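PDB 3WKY: prophenoloxidase b from Marsupenaeus japonicus, which is the hemolymph precursor of a crustacean phenoloxidase, which once activated probably oxidises phenols at a dinuclear type 3 copper site. Local coordinates for residues Leu221-Met225 with Ser617-Arg621; His447-Lys453 with Ser477-Pro483; Arg582-Met588 with Val660-His664. All coordinates share one frame. Numbering follows the deposited sequence.

Contact 1: Leu221-Met225 with Ser617-Arg621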
loop_
_atom_site.group_PDB
_atom_site.type_symbol
_atom_site.label_atom_id
_atom_site.label_comp_id
_atom_site.label_asym_id
_atom_site.label_seq_id
_atom_site.Cartn_x
_atom_site.Cartn_y
_atom_site.Cartn_z
ATOM N N LEU A 221 7.871 37.044 18.547
ATOM C CA LEU A 221 8.076 37.734 17.279
ATOM C C LEU A 221 8.295 36.731 16.149
ATOM O O LEU A 221 7.873 36.972 15.019
ATOM C CB LEU A 221 9.272 38.687 17.367
ATOM C CG LEU A 221 9.382 39.760 16.280
ATOM C CD1 LEU A 221 8.302 40.845 16.431
ATOM C CD2 LEU A 221 10.774 40.395 16.300
ATOM N N PHE A 222 8.980 35.626 16.458
ATOM C CA PHE A 222 9.118 34.527 15.493
ATOM C C PHE A 222 7.729 34.080 15.028
ATOM O O PHE A 222 7.443 34.053 13.826
ATOM C CB PHE A 222 9.896 33.372 16.104
ATOM C CG PHE A 222 9.914 32.140 15.243
ATOM C CD1 PHE A 222 10.660 32.113 14.082
ATOM C CD2 PHE A 222 9.164 31.023 15.593
ATOM C CE1 PHE A 222 10.672 30.979 13.268
ATOM C CE2 PHE A 222 9.181 29.871 14.786
ATOM C CZ PHE A 222 9.929 29.857 13.632
ATOM N N TYR A 223 6.857 33.764 15.981
ATOM C CA TYR A 223 5.464 33.466 15.664
ATOM C C TYR A 223 4.818 34.559 14.821
ATOM O O TYR A 223 4.220 34.272 13.785
ATOM C CB TYR A 223 4.648 33.275 16.948
ATOM C CG TYR A 223 3.206 33.682 16.797
ATOM C CD1 TYR A 223 2.326 32.931 16.017
ATOM C CD2 TYR A 223 2.708 34.816 17.446
ATOM C CE1 TYR A 223 0.982 33.309 15.875
ATOM C CE2 TYR A 223 1.379 35.192 17.309
ATOM C CZ TYR A 223 0.521 34.435 16.530
ATOM O OH TYR A 223 -0.803 34.807 16.401
ATOM N N TYR A 224 4.930 35.810 15.269
ATOM C CA TYR A 224 4.135 36.887 14.701
ATOM C C TYR A 224 4.536 37.225 13.277
ATOM O O TYR A 224 3.678 37.400 12.419
ATOM C CB TYR A 224 4.237 38.136 15.580
ATOM C CG TYR A 224 3.255 39.219 15.195
ATOM C CD1 TYR A 224 1.884 38.975 15.206
ATOM C CD2 TYR A 224 3.698 40.492 14.843
ATOM C CE1 TYR A 224 0.963 39.985 14.877
ATOM C CE2 TYR A 224 2.783 41.507 14.505
ATOM C CZ TYR A 224 1.428 41.242 14.527
ATOM O OH TYR A 224 0.527 42.242 14.195
ATOM N N MET A 225 5.837 37.326 13.014
ATOM C CA MET A 225 6.255 37.667 11.670
ATOM C C MET A 225 5.832 36.543 10.724
ATOM O O MET A 225 5.299 36.798 9.642
ATOM C CB MET A 225 7.768 37.919 11.595
ATOM C CG MET A 225 8.251 38.287 10.176
ATOM S SD MET A 225 8.419 36.852 9.049
ATOM C CE MET A 225 10.165 36.520 9.183
ATOM N N SER A 617 7.520 46.686 12.656
ATOM C CA SER A 617 6.902 45.984 13.779
ATOM C C SER A 617 7.100 44.460 13.676
ATOM O O SER A 617 6.998 43.742 14.676
ATOM C CB SER A 617 5.415 46.313 13.858
ATOM O OG SER A 617 4.785 46.026 12.626
ATOM N N PHE A 618 7.370 43.971 12.473
ATOM C CA PHE A 618 7.638 42.537 12.294
ATOM C C PHE A 618 9.055 42.177 12.754
ATOM O O PHE A 618 9.344 41.011 13.053
ATOM C CB PHE A 618 7.489 42.133 10.818
ATOM C CG PHE A 618 6.072 42.186 10.288
ATOM C CD1 PHE A 618 4.983 42.144 11.143
ATOM C CD2 PHE A 618 5.843 42.249 8.918
ATOM C CE1 PHE A 618 3.678 42.181 10.643
ATOM C CE2 PHE A 618 4.543 42.281 8.406
ATOM C CZ PHE A 618 3.456 42.244 9.281
ATOM N N CYS A 619 9.936 43.178 12.803
ATOM C CA CYS A 619 11.358 42.964 13.090
ATOM C C CYS A 619 11.729 43.348 14.518
ATOM O O CYS A 619 12.661 42.791 15.109
ATOM C CB CYS A 619 12.215 43.784 12.124
ATOM S SG CYS A 619 11.954 43.404 10.374
ATOM N N GLY A 620 11.014 44.322 15.069
ATOM C CA GLY A 620 11.342 44.820 16.393
ATOM C C GLY A 620 12.646 45.604 16.408
ATOM O O GLY A 620 13.261 45.831 15.358
ATOM N N ARG A 621 13.059 46.024 17.603
ATOM C CA ARG A 621 14.317 46.746 17.795
ATOM C C ARG A 621 15.214 45.935 18.701
ATOM O O ARG A 621 14.802 45.552 19.796
ATOM C CB ARG A 621 14.081 48.113 18.444
ATOM C CG ARG A 621 13.272 49.094 17.624
ATOM C CD ARG A 621 13.298 50.492 18.241
ATOM N NE ARG A 621 14.244 51.389 17.573
ATOM C CZ ARG A 621 15.536 51.485 17.874
ATOM N NH1 ARG A 621 16.056 50.736 18.838
ATOM N NH2 ARG A 621 16.315 52.330 17.209
#

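Contact 2: His447-Lys453 with Ser477-Pro483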
loop_
_atom_site.group_PDB
_atom_site.type_symbol
_atom_site.label_atom_id
_atom_site.label_comp_id
_atom_site.label_asym_id
_atom_site.label_seq_id
_atom_site.Cartn_x
_atom_site.Cartn_y
_atom_site.Cartn_z
ATOM N N HIS A 447 -5.338 49.348 -5.800
ATOM C CA HIS A 447 -4.923 48.611 -6.988
ATOM C C HIS A 447 -3.547 47.988 -6.832
ATOM O O HIS A 447 -2.744 48.407 -6.004
ATOM C CB HIS A 447 -4.911 49.505 -8.234
ATOM C CG HIS A 447 -6.269 49.921 -8.699
ATOM N ND1 HIS A 447 -6.822 51.140 -8.374
ATOM C CD2 HIS A 447 -7.187 49.279 -9.463
ATOM C CE1 HIS A 447 -8.024 51.233 -8.921
ATOM N NE2 HIS A 447 -8.267 50.120 -9.587
ATOM N N THR A 448 -3.298 46.963 -7.634
ATOM C CA THR A 448 -1.956 46.399 -7.738
ATOM C C THR A 448 -1.672 46.151 -9.198
ATOM O O THR A 448 -2.589 46.058 -10.020
ATOM C CB THR A 448 -1.746 45.071 -6.957
ATOM O OG1 THR A 448 -2.500 44.020 -7.572
ATOM C CG2 THR A 448 -2.133 45.213 -5.491
ATOM N N PHE A 449 -0.389 46.111 -9.548
ATOM C CA PHE A 449 0.022 45.838 -10.930
ATOM C C PHE A 449 1.502 45.475 -10.979
ATOM O O PHE A 449 2.207 45.617 -9.979
ATOM C CB PHE A 449 -0.269 47.038 -11.850
ATOM C CG PHE A 449 -0.013 48.373 -11.207
ATOM C CD1 PHE A 449 1.270 48.751 -10.835
ATOM C CD2 PHE A 449 -1.058 49.251 -10.982
ATOM C CE1 PHE A 449 1.507 49.979 -10.240
ATOM C CE2 PHE A 449 -0.831 50.484 -10.389
ATOM C CZ PHE A 449 0.452 50.846 -10.020
ATOM N N PHE A 450 1.981 45.001 -12.124
ATOM C CA PHE A 450 3.403 44.679 -12.230
ATOM C C PHE A 450 4.197 45.820 -12.858
ATOM O O PHE A 450 3.736 46.460 -13.802
ATOM C CB PHE A 450 3.638 43.368 -12.986
ATOM C CG PHE A 450 3.272 42.149 -12.188
ATOM C CD1 PHE A 450 4.197 41.563 -11.330
ATOM C CD2 PHE A 450 1.998 41.600 -12.278
ATOM C CE1 PHE A 450 3.858 40.439 -10.581
ATOM C CE2 PHE A 450 1.650 40.477 -11.532
ATOM C CZ PHE A 450 2.579 39.896 -10.686
ATOM N N THR A 451 5.386 46.057 -12.309
ATOM C CA THR A 451 6.268 47.136 -12.735
ATOM C C THR A 451 7.705 46.607 -12.749
ATOM O O THR A 451 8.098 45.845 -11.865
ATOM C CB THR A 451 6.156 48.345 -11.766
ATOM O OG1 THR A 451 4.903 49.014 -11.964
ATOM C CG2 THR A 451 7.272 49.349 -11.992
ATOM N N PRO A 452 8.496 46.997 -13.759
ATOM C CA PRO A 452 9.909 46.596 -13.790
ATOM C C PRO A 452 10.741 47.347 -12.754
ATOM O O PRO A 452 10.409 48.482 -12.412
ATOM C CB PRO A 452 10.349 46.996 -15.201
ATOM C CG PRO A 452 9.433 48.116 -15.574
ATOM C CD PRO A 452 8.107 47.752 -14.964
ATOM N N LYS A 453 11.783 46.702 -12.235
ATOM C CA LYS A 453 12.780 47.365 -11.403
ATOM C C LYS A 453 14.154 46.873 -11.845
ATOM O O LYS A 453 14.297 45.730 -12.287
ATOM C CB LYS A 453 12.582 47.060 -9.917
ATOM C CG LYS A 453 11.291 47.603 -9.303
ATOM C CD LYS A 453 11.268 47.323 -7.803
ATOM C CE LYS A 453 9.877 47.509 -7.198
ATOM N NZ LYS A 453 9.403 48.908 -7.302
ATOM N N SER A 477 13.906 43.171 -13.803
ATOM C CA SER A 477 12.863 42.163 -13.681
ATOM C C SER A 477 11.582 42.806 -13.181
ATOM O O SER A 477 11.580 43.970 -12.768
ATOM C CB SER A 477 13.298 41.034 -12.743
ATOM O OG SER A 477 13.614 41.536 -11.454
ATOM N N ASN A 478 10.496 42.046 -13.223
ATOM C CA ASN A 478 9.183 42.568 -12.859
ATOM C C ASN A 478 8.818 42.261 -11.415
ATOM O O ASN A 478 9.164 41.202 -10.892
ATOM C CB ASN A 478 8.121 42.002 -13.800
ATOM C CG ASN A 478 8.295 42.493 -15.221
ATOM O OD1 ASN A 478 8.393 43.696 -15.462
ATOM N ND2 ASN A 478 8.353 41.563 -16.169
ATOM N N PHE A 479 8.115 43.193 -10.782
ATOM C CA PHE A 479 7.718 43.058 -9.386
ATOM C C PHE A 479 6.263 43.461 -9.254
ATOM O O PHE A 479 5.803 44.374 -9.951
ATOM C CB PHE A 479 8.524 44.023 -8.511
ATOM C CG PHE A 479 9.975 43.696 -8.419
ATOM C CD1 PHE A 479 10.844 44.018 -9.453
ATOM C CD2 PHE A 479 10.484 43.075 -7.285
ATOM C CE1 PHE A 479 12.198 43.704 -9.370
ATOM C CE2 PHE A 479 11.834 42.767 -7.191
ATOM C CZ PHE A 479 12.694 43.086 -8.236
ATOM N N LEU A 480 5.540 42.817 -8.343
ATOM C CA LEU A 480 4.217 43.322 -7.993
ATOM C C LEU A 480 4.438 44.682 -7.339
ATOM O O LEU A 480 5.450 44.885 -6.662
ATOM C CB LEU A 480 3.517 42.384 -7.009
ATOM C CG LEU A 480 2.043 42.720 -6.823
ATOM C CD1 LEU A 480 1.311 42.325 -8.090
ATOM C CD2 LEU A 480 1.435 42.060 -5.587
ATOM N N GLU A 481 3.498 45.608 -7.540
ATOM C CA GLU A 481 3.611 46.943 -6.975
ATOM C C GLU A 481 2.213 47.492 -6.747
ATOM O O GLU A 481 1.236 46.892 -7.193
ATOM C CB GLU A 481 4.390 47.866 -7.927
ATOM C CG GLU A 481 5.846 48.108 -7.532
ATOM C CD GLU A 481 5.986 48.972 -6.285
ATOM O OE1 GLU A 481 4.952 49.365 -5.686
ATOM O OE2 GLU A 481 7.141 49.267 -5.901
ATOM N N HIS A 482 2.116 48.627 -6.057
ATOM C CA HIS A 482 0.824 49.246 -5.788
ATOM C C HIS A 482 1.035 50.752 -5.659
ATOM O O HIS A 482 2.116 51.184 -5.274
ATOM C CB HIS A 482 0.260 48.714 -4.466
ATOM C CG HIS A 482 1.032 49.159 -3.265
ATOM N ND1 HIS A 482 0.735 50.318 -2.573
ATOM C CD2 HIS A 482 2.111 48.623 -2.642
ATOM C CE1 HIS A 482 1.582 50.463 -1.572
ATOM N NE2 HIS A 482 2.431 49.447 -1.593
ATOM N N PRO A 483 0.007 51.554 -5.987
ATOM C CA PRO A 483 0.047 53.006 -5.730
ATOM C C PRO A 483 0.030 53.308 -4.237
ATOM O O PRO A 483 -0.535 52.510 -3.477
ATOM C CB PRO A 483 -1.267 53.509 -6.348
ATOM C CG PRO A 483 -1.660 52.471 -7.342
ATOM C CD PRO A 483 -1.174 51.154 -6.773
HETATM O O HOH W 1 15.795 43.693 -10.859
#

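Contact 3: Arg582-Met588 with Val660-His664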
loop_
_atom_site.group_PDB
_atom_site.type_symbol
_atom_site.label_atom_id
_atom_site.label_comp_id
_atom_site.label_asym_id
_atom_site.label_seq_id
_atom_site.Cartn_x
_atom_site.Cartn_y
_atom_site.Cartn_z
ATOM N N ARG A 582 -2.407 41.117 -3.881
ATOM C CA ARG A 582 -2.647 41.285 -5.320
ATOM C C ARG A 582 -4.081 41.679 -5.659
ATOM O O ARG A 582 -4.313 42.603 -6.450
ATOM C CB ARG A 582 -2.293 39.994 -6.071
ATOM C CG ARG A 582 -2.495 40.039 -7.588
ATOM C CD ARG A 582 -2.475 38.607 -8.144
ATOM N NE ARG A 582 -2.579 38.497 -9.602
ATOM C CZ ARG A 582 -3.723 38.427 -10.286
ATOM N NH1 ARG A 582 -4.895 38.493 -9.664
ATOM N NH2 ARG A 582 -3.697 38.304 -11.610
ATOM N N GLY A 583 -5.046 40.983 -5.063
ATOM C CA GLY A 583 -6.437 41.192 -5.425
ATOM C C GLY A 583 -6.724 40.593 -6.793
ATOM O O GLY A 583 -5.879 39.891 -7.373
ATOM N N THR A 584 -7.915 40.861 -7.323
ATOM C CA THR A 584 -8.364 40.210 -8.553
ATOM C C THR A 584 -8.771 41.232 -9.603
ATOM O O THR A 584 -8.986 42.406 -9.296
ATOM C CB THR A 584 -9.587 39.298 -8.301
ATOM O OG1 THR A 584 -10.695 40.095 -7.840
ATOM C CG2 THR A 584 -9.278 38.229 -7.245
ATOM N N GLN A 585 -8.906 40.777 -10.839
ATOM C CA GLN A 585 -9.338 41.662 -11.914
ATOM C C GLN A 585 -10.732 42.254 -11.656
ATOM O O GLN A 585 -10.991 43.413 -11.991
ATOM C CB GLN A 585 -9.297 40.912 -13.244
ATOM C CG GLN A 585 -9.839 41.683 -14.431
ATOM C CD GLN A 585 -9.497 41.009 -15.743
ATOM O OE1 GLN A 585 -10.265 40.194 -16.257
ATOM N NE2 GLN A 585 -8.330 41.339 -16.289
ATOM N N ASP A 586 -11.628 41.478 -11.047
ATOM C CA ASP A 586 -12.984 41.976 -10.780
ATOM C C ASP A 586 -13.069 42.788 -9.496
ATOM O O ASP A 586 -14.053 43.497 -9.263
ATOM C CB ASP A 586 -13.999 40.829 -10.685
ATOM C CG ASP A 586 -14.158 40.070 -11.991
ATOM O OD1 ASP A 586 -14.030 40.691 -13.065
ATOM O OD2 ASP A 586 -14.408 38.844 -11.937
ATOM N N GLY A 587 -12.050 42.670 -8.653
ATOM C CA GLY A 587 -12.058 43.313 -7.353
ATOM C C GLY A 587 -12.337 42.317 -6.241
ATOM O O GLY A 587 -13.349 41.612 -6.253
ATOM N N MET A 588 -11.436 42.253 -5.270
ATOM C CA MET A 588 -11.567 41.284 -4.189
ATOM C C MET A 588 -11.820 42.009 -2.873
ATOM O O MET A 588 -11.153 43.000 -2.557
ATOM C CB MET A 588 -10.291 40.434 -4.127
ATOM C CG MET A 588 -10.192 39.476 -2.965
ATOM S SD MET A 588 -8.626 38.582 -3.185
ATOM C CE MET A 588 -8.597 37.612 -1.679
ATOM N N VAL A 660 -12.594 47.169 2.192
ATOM C CA VAL A 660 -11.985 47.727 0.987
ATOM C C VAL A 660 -12.015 46.703 -0.136
ATOM O O VAL A 660 -12.160 45.499 0.115
ATOM C CB VAL A 660 -10.529 48.211 1.215
ATOM C CG1 VAL A 660 -10.477 49.217 2.358
ATOM C CG2 VAL A 660 -9.588 47.038 1.476
ATOM N N THR A 661 -11.910 47.187 -1.370
ATOM C CA THR A 661 -11.802 46.318 -2.533
ATOM C C THR A 661 -10.388 46.449 -3.072
ATOM O O THR A 661 -9.836 47.553 -3.113
ATOM C CB THR A 661 -12.829 46.719 -3.614
ATOM O OG1 THR A 661 -14.151 46.567 -3.083
ATOM C CG2 THR A 661 -12.689 45.857 -4.865
ATOM N N ILE A 662 -9.777 45.330 -3.451
ATOM C CA ILE A 662 -8.450 45.386 -4.061
ATOM C C ILE A 662 -8.514 44.789 -5.458
ATOM O O ILE A 662 -8.973 43.657 -5.637
ATOM C CB ILE A 662 -7.380 44.631 -3.214
ATOM C CG1 ILE A 662 -7.351 45.182 -1.786
ATOM C CG2 ILE A 662 -6.004 44.732 -3.880
ATOM C CD1 ILE A 662 -6.288 44.563 -0.898
ATOM N N THR A 663 -8.041 45.544 -6.444
ATOM C CA THR A 663 -8.211 45.173 -7.840
ATOM C C THR A 663 -6.868 45.126 -8.547
ATOM O O THR A 663 -6.134 46.112 -8.561
ATOM C CB THR A 663 -9.144 46.171 -8.554
ATOM O OG1 THR A 663 -10.467 46.038 -8.024
ATOM C CG2 THR A 663 -9.179 45.912 -10.062
ATOM N N HIS A 664 -6.529 43.966 -9.111
ATOM C CA HIS A 664 -5.286 43.823 -9.849
ATOM C C HIS A 664 -5.484 44.258 -11.291
ATOM O O HIS A 664 -6.415 43.804 -11.957
ATOM C CB HIS A 664 -4.796 42.360 -9.826
ATOM C CG HIS A 664 -3.528 42.140 -10.593
ATOM N ND1 HIS A 664 -2.307 42.604 -10.158
ATOM C CD2 HIS A 664 -3.294 41.513 -11.770
ATOM C CE1 HIS A 664 -1.371 42.272 -11.032
ATOM N NE2 HIS A 664 -1.945 41.611 -12.021
HETATM O O HOH W 2 -9.000 44.979 -13.357
#

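Contact 1: Leu221-Met225 with Ser617-Arg621
A helix of the four-helix bundle that holds the dinuclear copper site of type 3 copper proteins packs here against a loop of the C-terminal, immunoglobulin-like part of the chain. Phe-618 is the most covered residue of the two segments. Its ring edge approaches the face of Tyr-224 in an offset edge-to-face pair, centroids 6.0 Å apart and planes at 71°, while Tyr-224 OH is held by Glu-529, which also binds Ser-617. Leu-221, one helical turn before Met-225, points at the loop backbone. A branched apolar side chain suits this place, because the carbonyls it meets find their polar partners in other side chains: Phe-618 O, 3.5 Å from Leu-221 CG, accepts a hydrogen bond from Trp-202 NE1, and Cys-619 O, 3.3 Å from Leu-221 CD2, one from Asn-206 ND2. Gly-620 follows with a positive phi of 70°, where a side chain would crowd Leu-221. The CA-to-CB bond of Cys-619 points away from the helix, and its SG forms the disulfide with Cys-572. Met-225 CG lies 4.0 Å from Phe-618 CB.

Contact 2: His447-Lys453 with Ser477-Pro483
Lys-453 NZ donates to Glu-481 OE2 at 2.7 Å, a salt bridge spanning two antiparallel strands of the immunoglobulin-like domain's sheet. The other carboxylate oxygen, OE1, accepts a hydrogen bond from His-482 N and pairs with Arg-576, so Glu-481 answers two positive charges. Beneath these side chains, three hydrogen-bonded pairs set the register. Phe-449 N to Glu-481 O is 3.0 Å and Glu-481 N to Phe-449 O 2.8 Å; Thr-451 and Phe-479 exchange bonds of 2.9 Å each way, N to O; Lys-453 N reaches Ser-477 O at 2.8 Å, and Ser-477 N returns to Lys-453 O at 3.0 Å. A water joins Lys-453 O to Ser-477 OG. Pro-452 faces Asn-478 in a non-hydrogen-bonded pair, so this partner strand asks for no amide hydrogen there. On the face carrying the salt bridge, the long aliphatic stem of Lys-453 lies over Phe-479, with CD 4.0 Å from the ring centroid in a CH-pi contact; Met-193 and Asn-194 of helix 193-205 also touch Phe-479. The other face brings Phe-450 to Leu-480, whose CD1 sits 3.9 Å from the ring centroid. At the end where the second strand gives way to loop, the apolar ring of Pro-483 packs on Phe-449, Pro-483 CD lying 3.6 Å from Phe-449 CZ.

Contact 3: Arg582-Met588 with Val660-His664
Ile-662 uses both of its backbone polar atoms on Met-588: Ile-662 N donates to Met-588 O at 2.8 Å, and Met-588 N donates to Ile-662 O at 2.9 Å. That same Ile-662 O also takes a weak bond from Thr-584 N at 3.4 Å, so the loop bows out between two amides gathered on one carbonyl. Residues 584-587 form the bow as a type I beta turn, in which Gly-587 N meets Thr-584 O at 3.1 Å and makes a weak bond to Thr-584 OG1 at 3.0 Å; Thr-584 O serves twice, accepting a hydrogen bond from His-664 N at 2.9 Å as well. A water donates to Gln-585 O and His-664 O. Arg-582 NH1 is satisfied by Gly-583 O at 2.9 Å, and its guanidinium lies flat on the His-664 ring, centres 3.9 Å apart and planes at 26°. His-664 ND1 and Arg-582 O have Thr-448 as partner, while Arg-582 N and Gly-583 N donate to Glu-236 and Ser-239 of helix 218-239. Glycine is needed at 583, where a CB would clash with Ile-662 O, and at 587, where it would strike Thr-661 CG2. Asp-586, on the turn, packs on Pro-412 of a second subunit. The whole is a turn-bearing loop running into strand 588-598, as that strand joins strand 655-664 in an antiparallel pair of the immunoglobulin-like sheet.

How the contacts relate
Contacts 2 and 3 belong to one sheet, in which strands 445-456 and 655-664 are neighbours; their centres are 14 Å apart. Thr-448 OG1 joins them directly, lying 2.6 Å from Arg-582 O and 3.0 Å from His-664 ND1, probable hydrogen bonds both, and Phe-450 CE2 packs 3.5 Å from His-664 CE1. Contact 1 stands apart from this sheet, its nearest atoms about 12 Å from contact 2 and about 14 Å from contact 3. It is the one beside the copper site: the side chain of Met-225 comes within about 5 Å of the bound Cu2-O2 cluster, and the next residue, His-226, lines that pocket. Helix 218-239 connects the two regions, since its far end touches contact 3.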